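Long-range contact in TRAP-T family transporter, DctP (Periplasmic binding) subunit (Sulfitobacter sp. NAS-14.1, PDB 4PF8), which probably captures galacturonate in the periplasm and delivers it to the membrane subunits of a TRAP-type transporter: residues Y141-K153 against D203-H217. Numbering follows the deposited sequence.
Sequences YDAGARSFYNSVK and DGAENNPPSYESTSH. With GTR (beta-D-galactopyranuronic acid), chain D.
Arg146 meets Glu206 side-on, a worked example of a binding-site arginine held by a second-shell carboxylate: NE donates to OE2 of Glu206 at 2.9 Å and NH2 to its OE1 at 3.0 Å. Both oxygens lie in the guanidinium plane, although the carboxylate is turned 44° from it, and a bend at chi3 (69°) swings the group toward the sugar. There NH2 reaches O6A of the galacturonate carboxylate in a nearly straight 2.9 Å bond, while NH1 donates to O5, the ring oxygen of the sugar. A leucine in place of Arg146 would probably cost the sugar these bonds to O6A and O5 and leave buried Glu206 without its salt bridge, although Arg167 also binds the sugar. Over one guanidinium face, Asn207 accepts from O1 of the sugar through OD1 and donates through ND2 to O5. Asn208 ND2 bonds Ala143 O at 2.7 Å, and its OD1 N-caps helix 209-214 by accepting from Ser211 N.

Aromatic packing occupies the sheet face bearing Tyr149. With CG set between the backbone N and the carbonyl carbon (chi1 46°), its ring lies back over strand 204-207 with one face and forms an offset stack with Tyr212 on the opposite face, centroids 4.3 Å apart. The Tyr149 hydroxyl meets His217 ND1 at 2.7 Å, at the imidazole edge, and a water links it to Glu206 O and Asn207 ND2.

Backbone bonds pair Ser147 with Asn207 and Tyr149 with Ala205, making an antiparallel ladder; at Gly204 a side chain would strike Tyr149 O and Asn150 CB. Strand 204-207 edges this sheet, strand 146-150 runs between it and strand 223-230, whose His229 also bonds Glu206 OE2, and helix 193-198 touches Tyr149 and His217.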
loop_
_atom_site.group_PDB
_atom_site.type_symbol
_atom_site.label_atom_id
_atom_site.label_comp_id
_atom_site.label_asym_id
_atom_site.label_seq_id
_atom_site.Cartn_x
_atom_site.Cartn_y
_atom_site.Cartn_z
ATOM N N TYR A 141 -3.261 2.060 -8.025
ATOM C CA TYR A 141 -2.071 1.286 -8.373
ATOM C C TYR A 141 -2.055 -0.037 -7.614
ATOM O O TYR A 141 -2.598 -0.153 -6.517
ATOM C CB TYR A 141 -0.801 2.079 -8.030
ATOM C CG TYR A 141 -0.361 3.188 -8.996
ATOM C CD1 TYR A 141 -1.236 3.780 -9.892
ATOM C CD2 TYR A 141 0.947 3.643 -8.978
ATOM C CE1 TYR A 141 -0.793 4.804 -10.757
ATOM C CE2 TYR A 141 1.389 4.636 -9.826
ATOM C CZ TYR A 141 0.527 5.215 -10.707
ATOM O OH TYR A 141 0.988 6.214 -11.535
ATOM N N ASP A 142 -1.442 -1.038 -8.230
ATOM C CA ASP A 142 -1.320 -2.387 -7.684
ATOM C C ASP A 142 -0.147 -2.470 -6.718
ATOM O O ASP A 142 0.937 -1.978 -7.007
ATOM C CB ASP A 142 -1.073 -3.328 -8.870
ATOM C CG ASP A 142 -1.315 -4.804 -8.568
ATOM O OD1 ASP A 142 -1.401 -5.226 -7.392
ATOM O OD2 ASP A 142 -1.402 -5.561 -9.581
ATOM N N ALA A 143 -0.369 -3.090 -5.569
ATOM C CA ALA A 143 0.714 -3.408 -4.649
ATOM C C ALA A 143 0.651 -4.880 -4.246
ATOM O O ALA A 143 1.166 -5.280 -3.195
ATOM C CB ALA A 143 0.681 -2.518 -3.430
ATOM N N GLY A 144 0.043 -5.682 -5.106
ATOM C CA GLY A 144 0.017 -7.110 -4.875
ATOM C C GLY A 144 -0.518 -7.458 -3.509
ATOM O O GLY A 144 -1.398 -6.800 -3.004
ATOM N N ALA A 145 -0.012 -8.559 -2.945
ATOM C CA ALA A 145 -0.431 -9.035 -1.620
ATOM C C ALA A 145 0.771 -9.041 -0.697
ATOM O O ALA A 145 1.887 -9.266 -1.132
ATOM C CB ALA A 145 -1.003 -10.448 -1.712
ATOM N N ARG A 146 0.545 -8.778 0.584
ATOM C CA ARG A 146 1.602 -8.722 1.576
ATOM C C ARG A 146 1.742 -10.049 2.298
ATOM O O ARG A 146 0.737 -10.655 2.650
ATOM C CB ARG A 146 1.313 -7.611 2.577
ATOM C CG ARG A 146 1.163 -6.247 1.924
ATOM C CD ARG A 146 0.674 -5.179 2.908
ATOM N NE ARG A 146 1.638 -4.805 3.934
ATOM C CZ ARG A 146 2.501 -3.786 3.850
ATOM N NH1 ARG A 146 2.558 -3.035 2.765
ATOM N NH2 ARG A 146 3.299 -3.499 4.858
ATOM N N SER A 147 2.988 -10.477 2.504
ATOM C CA SER A 147 3.296 -11.742 3.174
ATOM C C SER A 147 4.404 -11.526 4.193
ATOM O O SER A 147 5.208 -10.598 4.065
ATOM C CB SER A 147 3.744 -12.796 2.165
ATOM O OG SER A 147 2.661 -13.156 1.322
ATOM N N PHE A 148 4.449 -12.383 5.210
ATOM C CA PHE A 148 5.449 -12.242 6.266
ATOM C C PHE A 148 6.846 -12.617 5.833
ATOM O O PHE A 148 7.038 -13.619 5.144
ATOM C CB PHE A 148 5.077 -13.110 7.478
ATOM C CG PHE A 148 3.915 -12.576 8.262
ATOM C CD1 PHE A 148 4.042 -11.435 9.022
ATOM C CD2 PHE A 148 2.686 -13.218 8.231
ATOM C CE1 PHE A 148 2.965 -10.923 9.734
ATOM C CE2 PHE A 148 1.616 -12.724 8.936
ATOM C CZ PHE A 148 1.748 -11.576 9.691
ATOM N N TYR A 149 7.831 -11.849 6.302
ATOM C CA TYR A 149 9.214 -12.264 6.236
ATOM C C TYR A 149 9.861 -12.054 7.580
ATOM O O TYR A 149 9.514 -11.130 8.307
ATOM C CB TYR A 149 9.981 -11.532 5.133
ATOM C CG TYR A 149 9.799 -10.040 5.039
ATOM C CD1 TYR A 149 10.658 -9.170 5.709
ATOM C CD2 TYR A 149 8.804 -9.492 4.242
ATOM C CE1 TYR A 149 10.537 -7.813 5.571
ATOM C CE2 TYR A 149 8.670 -8.146 4.109
ATOM C CZ TYR A 149 9.522 -7.306 4.762
ATOM O OH TYR A 149 9.403 -5.933 4.581
ATOM N N ASN A 150 10.801 -12.925 7.917
ATOM C CA ASN A 150 11.495 -12.784 9.179
ATOM C C ASN A 150 12.846 -13.472 9.167
ATOM O O ASN A 150 13.176 -14.201 8.238
ATOM C CB ASN A 150 10.606 -13.257 10.335
ATOM C CG ASN A 150 10.547 -14.756 10.465
ATOM O OD1 ASN A 150 11.284 -15.343 11.263
ATOM N ND2 ASN A 150 9.649 -15.385 9.722
ATOM N N SER A 151 13.630 -13.225 10.208
ATOM C CA SER A 151 14.988 -13.774 10.314
ATOM C C SER A 151 15.088 -14.978 11.226
ATOM O O SER A 151 16.188 -15.462 11.468
ATOM C CB SER A 151 15.925 -12.684 10.834
ATOM O OG SER A 151 15.519 -12.249 12.119
ATOM N N VAL A 152 13.960 -15.452 11.729
ATOM C CA VAL A 152 13.936 -16.514 12.745
ATOM C C VAL A 152 13.579 -17.908 12.182
ATOM O O VAL A 152 14.345 -18.866 12.335
ATOM C CB VAL A 152 12.935 -16.147 13.869
ATOM C CG1 VAL A 152 12.887 -17.254 14.949
ATOM C CG2 VAL A 152 13.297 -14.832 14.498
ATOM N N LYS A 153 12.424 -18.024 11.536
ATOM C CA LYS A 153 11.963 -19.323 11.074
ATOM C C LYS A 153 10.815 -19.182 10.113
ATOM O O LYS A 153 10.180 -18.139 10.051
ATOM C CB LYS A 153 11.488 -20.148 12.269
ATOM C CG LYS A 153 10.296 -19.560 12.978
ATOM C CD LYS A 153 9.969 -20.295 14.278
ATOM C CE LYS A 153 8.791 -19.640 15.001
ATOM N NZ LYS A 153 8.410 -20.366 16.257
ATOM N N ASP A 203 12.115 -8.909 14.445
ATOM C CA ASP A 203 12.360 -10.188 13.800
ATOM C C ASP A 203 11.958 -10.162 12.323
ATOM O O ASP A 203 12.513 -10.883 11.501
ATOM C CB ASP A 203 11.566 -11.275 14.517
ATOM C CG ASP A 203 12.030 -11.493 15.935
ATOM O OD1 ASP A 203 13.266 -11.544 16.156
ATOM O OD2 ASP A 203 11.174 -11.645 16.847
ATOM N N GLY A 204 11.012 -9.305 11.977
ATOM C CA GLY A 204 10.503 -9.297 10.624
ATOM C C GLY A 204 9.422 -8.268 10.411
ATOM O O GLY A 204 9.187 -7.364 11.222
ATOM N N ALA A 205 8.764 -8.431 9.279
ATOM C CA ALA A 205 7.765 -7.497 8.815
ATOM C C ALA A 205 6.908 -8.219 7.784
ATOM O O ALA A 205 6.939 -9.444 7.688
ATOM C CB ALA A 205 8.480 -6.254 8.214
ATOM N N GLU A 206 6.118 -7.486 7.003
ATOM C CA GLU A 206 5.303 -8.131 5.973
ATOM C C GLU A 206 5.142 -7.164 4.805
ATOM O O GLU A 206 5.012 -5.971 4.994
ATOM C CB GLU A 206 3.947 -8.575 6.512
ATOM C CG GLU A 206 3.305 -7.626 7.486
ATOM C CD GLU A 206 2.520 -6.540 6.808
ATOM O OE1 GLU A 206 2.744 -5.337 7.138
ATOM O OE2 GLU A 206 1.694 -6.874 5.926
ATOM N N ASN A 207 5.204 -7.704 3.603
ATOM C CA ASN A 207 5.112 -6.898 2.403
ATOM C C ASN A 207 5.047 -7.753 1.162
ATOM O O ASN A 207 5.193 -8.967 1.231
ATOM C CB ASN A 207 6.257 -5.892 2.309
ATOM C CG ASN A 207 5.766 -4.535 1.902
ATOM O OD1 ASN A 207 5.089 -4.410 0.873
ATOM N ND2 ASN A 207 6.062 -3.510 2.715
ATOM N N ASN A 208 4.805 -7.099 0.029
ATOM C CA ASN A 208 4.791 -7.750 -1.269
ATOM C C ASN A 208 6.224 -8.005 -1.742
ATOM O O ASN A 208 7.201 -7.541 -1.133
ATOM C CB ASN A 208 3.992 -6.890 -2.272
ATOM C CG ASN A 208 4.549 -5.465 -2.396
ATOM O OD1 ASN A 208 5.756 -5.283 -2.524
ATOM N ND2 ASN A 208 3.665 -4.460 -2.394
ATOM N N PRO A 209 6.368 -8.831 -2.791
ATOM C CA PRO A 209 7.734 -9.232 -3.127
ATOM C C PRO A 209 8.613 -8.070 -3.621
ATOM O O PRO A 209 9.770 -7.970 -3.210
ATOM C CB PRO A 209 7.519 -10.330 -4.185
ATOM C CG PRO A 209 6.163 -10.904 -3.814
ATOM C CD PRO A 209 5.358 -9.710 -3.404
ATOM N N PRO A 210 8.075 -7.156 -4.435
ATOM C CA PRO A 210 8.958 -6.053 -4.843
ATOM C C PRO A 210 9.443 -5.150 -3.695
ATOM O O PRO A 210 10.568 -4.652 -3.720
ATOM C CB PRO A 210 8.088 -5.278 -5.834
ATOM C CG PRO A 210 7.179 -6.338 -6.423
ATOM C CD PRO A 210 6.821 -7.159 -5.208
ATOM N N SER A 211 8.604 -4.939 -2.701
ATOM C CA SER A 211 9.019 -4.149 -1.530
ATOM C C SER A 211 10.075 -4.874 -0.715
ATOM O O SER A 211 11.052 -4.293 -0.308
ATOM C CB SER A 211 7.820 -3.825 -0.637
ATOM O OG SER A 211 6.991 -2.820 -1.210
ATOM N N TYR A 212 9.841 -6.155 -0.470
ATOM C CA TYR A 212 10.765 -7.015 0.288
ATOM C C TYR A 212 12.131 -7.076 -0.384
ATOM O O TYR A 212 13.169 -7.065 0.287
ATOM C CB TYR A 212 10.103 -8.394 0.386
ATOM C CG TYR A 212 10.888 -9.525 0.984
ATOM C CD1 TYR A 212 11.472 -9.432 2.231
ATOM C CD2 TYR A 212 10.953 -10.746 0.323
ATOM C CE1 TYR A 212 12.150 -10.497 2.770
ATOM C CE2 TYR A 212 11.634 -11.816 0.856
ATOM C CZ TYR A 212 12.194 -11.698 2.074
ATOM O OH TYR A 212 12.864 -12.796 2.569
ATOM N N GLU A 213 12.126 -7.138 -1.714
ATOM C CA GLU A 213 13.349 -7.180 -2.508
ATOM C C GLU A 213 14.034 -5.818 -2.662
ATOM O O GLU A 213 15.234 -5.701 -2.399
ATOM C CB GLU A 213 13.027 -7.754 -3.901
ATOM C CG GLU A 213 14.213 -7.837 -4.834
ATOM C CD GLU A 213 14.281 -6.643 -5.753
ATOM O OE1 GLU A 213 13.227 -6.289 -6.340
ATOM O OE2 GLU A 213 15.374 -6.057 -5.878
ATOM N N SER A 214 13.286 -4.793 -3.082
ATOM C CA SER A 214 13.888 -3.517 -3.474
ATOM C C SER A 214 14.548 -2.800 -2.307
ATOM O O SER A 214 15.468 -2.011 -2.501
ATOM C CB SER A 214 12.855 -2.606 -4.144
ATOM O OG SER A 214 11.820 -2.232 -3.278
ATOM N N THR A 215 14.067 -3.090 -1.102
ATOM C CA THR A 215 14.560 -2.471 0.133
ATOM C C THR A 215 15.718 -3.238 0.748
ATOM O O THR A 215 16.267 -2.822 1.774
ATOM C CB THR A 215 13.480 -2.450 1.190
ATOM O OG1 THR A 215 13.050 -3.797 1.429
ATOM C CG2 THR A 215 12.308 -1.565 0.764
ATOM N N SER A 216 16.064 -4.366 0.140
ATOM C CA SER A 216 17.055 -5.289 0.679
ATOM C C SER A 216 16.616 -5.980 1.970
ATOM O O SER A 216 17.443 -6.601 2.642
ATOM C CB SER A 216 18.409 -4.617 0.887
ATOM O OG SER A 216 18.935 -4.132 -0.342
ATOM N N HIS A 217 15.345 -5.896 2.341
ATOM C CA HIS A 217 14.888 -6.621 3.521
ATOM C C HIS A 217 15.194 -8.106 3.364
ATOM O O HIS A 217 15.448 -8.798 4.356
ATOM C CB HIS A 217 13.410 -6.429 3.799
ATOM C CG HIS A 217 13.041 -5.030 4.179
ATOM N ND1 HIS A 217 11.734 -4.620 4.327
ATOM C CD2 HIS A 217 13.809 -3.931 4.389
ATOM C CE1 HIS A 217 11.716 -3.325 4.613
ATOM N NE2 HIS A 217 12.957 -2.886 4.638
HETATM C C1 GTR D . 4.574 -0.971 0.465
HETATM C C2 GTR D . 3.777 0.197 -0.014
HETATM C C3 GTR D . 4.395 1.446 0.587
HETATM C C4 GTR D . 4.374 1.395 2.109
HETATM C C5 GTR D . 5.122 0.124 2.498
HETATM C C6 GTR D . 5.078 -0.078 4.008
HETATM O O1 GTR D . 3.991 -2.218 -0.028
HETATM O O2 GTR D . 3.890 0.244 -1.463
HETATM O O3 GTR D . 3.553 2.551 0.192
HETATM O O4 GTR D . 3.001 1.311 2.530
HETATM O O5 GTR D . 4.558 -1.039 1.857
HETATM O O6A GTR D . 5.058 -1.277 4.393
HETATM O O6B GTR D . 5.205 0.918 4.756
HETATM O O HOH W 1 7.396 -4.169 5.251
HETATM O O HOH W 2 15.623 -12.433 14.876
#